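Local coordinates for ferripyochelin binding protein (Pyrococcus horikoshii, PDB 1V3W) that belongs to the gamma-class carbonic anhydrases, zinc enzymes that interconvert carbon dioxide and bicarbonate, and also binds calcium, at the interface of chains A and B. Numbering follows the deposited sequence. Chains: chain A/B, ferripyochelin binding protein.

The interface of chains A and B. Residues chain A 44, 46-47, 65, 87; chain B 38, 59-60, 82, 159, 162.
A:Arg44 crosses to B:Asp60 at a subunit interface of the left-handed beta-helix trimer typical of gamma-class carbonic anhydrases, joining two subunits beside a zinc site built from both. Its guanidinium meets the carboxylate side-on, nearly coplanar with it. A:Arg44 NE donates to the syn lone pair of B:Asp60 OD1 at 2.9 Å. A:Arg44 NH2 reaches the syn lone pair of B:Asp60 OD2 at 2.8 Å, nearly straight. A:Arg44 NH2 also donates, within the guanidinium plane, to the phenol B:Tyr159 OH at 3.0 Å, while NH1 turns back in a salt bridge to A:Asp46 OD2 in its own subunit; these in-plane bonds from NE, NH1 and NH2 together hold the group's rotation. CG of A:Arg44 lies anti to the backbone N (chi1 -175°), and bends at chi2 and chi3 bring the group between two rings. The indole of B:Trp38 stacks on one face, with A:Arg44 NH1 over its six-membered ring, 3.9 Å from the centroid, in a cation-pi contact; the imidazole of A:His65 lies over the other, its NE2 offset toward the rim. That NE2 donates in the ring plane to A:Asp46 OD1, leaving ND1 directed toward the zinc site. There A:His65 ND1, A:His87 NE2 and B:His82 NE2, zinc ligands from the two subunits, converge; the A:His65 and B:His82 rings meet edge-to-face, planes 60° apart. As second-shell support, B:Asp60 OD2 accepts from B:His82 ND1 at 2.7 Å on its anti side, the bond bent and tilted somewhat from the carboxylate plane, so one oxygen serves both arginine and histidine, while B:Gln59 OE1 sits over the B:His82 ring. From helix 146-169, B:Leu162 CD2 packs 3.6 Å from A:Arg44 NH1 and also touches A:Asp46 and A:Ile47, placing an apolar branch alongside the salt bridge.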
# COMPACT_ATOMS: atom_id res chain seq x y z
N ARG A 44 -10.26 6.17 7.31
CA ARG A 44 -10.48 7.60 7.46
C ARG A 44 -11.94 7.99 7.27
O ARG A 44 -12.42 8.15 6.15
CB ARG A 44 -9.57 8.36 6.49
CG ARG A 44 -9.61 9.88 6.62
CD ARG A 44 -8.24 10.51 6.31
NE ARG A 44 -7.75 10.21 4.96
CZ ARG A 44 -8.06 10.91 3.87
NH1 ARG A 44 -8.85 11.97 3.95
NH2 ARG A 44 -7.55 10.56 2.69
N ASP A 46 -13.66 10.79 7.57
CA ASP A 46 -13.77 12.25 7.62
C ASP A 46 -14.77 12.87 6.66
O ASP A 46 -14.96 14.09 6.66
CB ASP A 46 -12.38 12.89 7.44
CG ASP A 46 -11.69 12.47 6.16
OD1 ASP A 46 -12.29 11.73 5.35
OD2 ASP A 46 -10.52 12.89 5.96
N ILE A 47 -15.41 12.05 5.84
CA ILE A 47 -16.44 12.53 4.92
C ILE A 47 -17.69 11.71 5.27
O ILE A 47 -18.48 12.14 6.11
CB ILE A 47 -16.04 12.33 3.44
CG1 ILE A 47 -14.74 13.10 3.15
CG2 ILE A 47 -17.15 12.85 2.52
CD1 ILE A 47 -14.25 12.98 1.71
N HIS A 65 -11.68 4.67 2.53
CA HIS A 65 -12.13 6.05 2.53
C HIS A 65 -13.49 6.12 1.84
O HIS A 65 -14.05 5.09 1.46
CB HIS A 65 -11.12 6.93 1.79
CG HIS A 65 -11.29 8.39 2.07
ND1 HIS A 65 -11.14 9.36 1.10
CD2 HIS A 65 -11.58 9.05 3.21
CE1 HIS A 65 -11.35 10.55 1.63
NE2 HIS A 65 -11.61 10.39 2.91
N HIS A 87 -12.97 2.26 -1.61
CA HIS A 87 -13.37 3.65 -1.63
C HIS A 87 -14.85 3.88 -1.95
O HIS A 87 -15.28 3.67 -3.08
CB HIS A 87 -12.50 4.42 -2.63
CG HIS A 87 -12.41 5.88 -2.34
ND1 HIS A 87 -13.46 6.75 -2.54
CD2 HIS A 87 -11.40 6.62 -1.82
CE1 HIS A 87 -13.11 7.96 -2.14
NE2 HIS A 87 -11.87 7.91 -1.70
N TRP B 38 -1.36 12.50 4.07
CA TRP B 38 -2.25 11.71 4.91
C TRP B 38 -1.65 10.51 5.64
O TRP B 38 -0.52 10.12 5.39
CB TRP B 38 -3.47 11.36 4.06
CG TRP B 38 -4.11 12.63 3.56
CD1 TRP B 38 -3.79 13.34 2.44
CD2 TRP B 38 -5.06 13.44 4.29
NE1 TRP B 38 -4.47 14.54 2.42
CE2 TRP B 38 -5.26 14.61 3.53
CE3 TRP B 38 -5.76 13.26 5.48
CZ2 TRP B 38 -6.12 15.63 3.97
CZ3 TRP B 38 -6.61 14.27 5.91
CH2 TRP B 38 -6.79 15.44 5.15
N GLN B 59 -2.21 11.02 -0.56
CA GLN B 59 -3.10 10.23 0.26
C GLN B 59 -2.56 9.06 1.08
O GLN B 59 -1.37 8.75 1.04
CB GLN B 59 -4.29 9.81 -0.61
CG GLN B 59 -5.11 11.04 -1.03
CD GLN B 59 -6.18 10.75 -2.07
OE1 GLN B 59 -6.59 9.61 -2.26
NE2 GLN B 59 -6.64 11.80 -2.74
N ASP B 60 -3.45 8.45 1.85
CA ASP B 60 -3.09 7.36 2.75
C ASP B 60 -2.35 6.20 2.10
O ASP B 60 -2.71 5.75 1.02
CB ASP B 60 -4.35 6.80 3.43
CG ASP B 60 -5.41 7.86 3.66
OD1 ASP B 60 -5.57 8.32 4.81
OD2 ASP B 60 -6.08 8.23 2.68
N HIS B 82 -4.91 7.13 -2.83
CA HIS B 82 -4.60 6.17 -1.80
C HIS B 82 -3.81 4.99 -2.35
O HIS B 82 -4.15 4.46 -3.41
CB HIS B 82 -5.89 5.58 -1.20
CG HIS B 82 -6.94 6.58 -0.86
ND1 HIS B 82 -6.96 7.26 0.34
CD2 HIS B 82 -8.03 7.00 -1.55
CE1 HIS B 82 -8.02 8.06 0.37
NE2 HIS B 82 -8.68 7.92 -0.76
N TYR B 159 -9.66 18.38 -1.09
CA TYR B 159 -8.62 18.04 -0.14
C TYR B 159 -8.02 19.22 0.61
O TYR B 159 -7.61 19.08 1.76
CB TYR B 159 -7.51 17.25 -0.82
CG TYR B 159 -7.71 15.78 -0.62
CD1 TYR B 159 -8.50 15.04 -1.50
CD2 TYR B 159 -7.20 15.15 0.50
CE1 TYR B 159 -8.79 13.70 -1.24
CE2 TYR B 159 -7.48 13.82 0.77
CZ TYR B 159 -8.27 13.10 -0.10
OH TYR B 159 -8.56 11.79 0.20
N LEU B 162 -10.39 19.66 3.29
CA LEU B 162 -10.31 18.53 4.21
C LEU B 162 -9.10 18.69 5.12
O LEU B 162 -9.17 18.47 6.33
CB LEU B 162 -10.20 17.23 3.40
CG LEU B 162 -10.76 15.94 4.01
CD1 LEU B 162 -12.18 16.16 4.50
CD2 LEU B 162 -10.73 14.85 2.95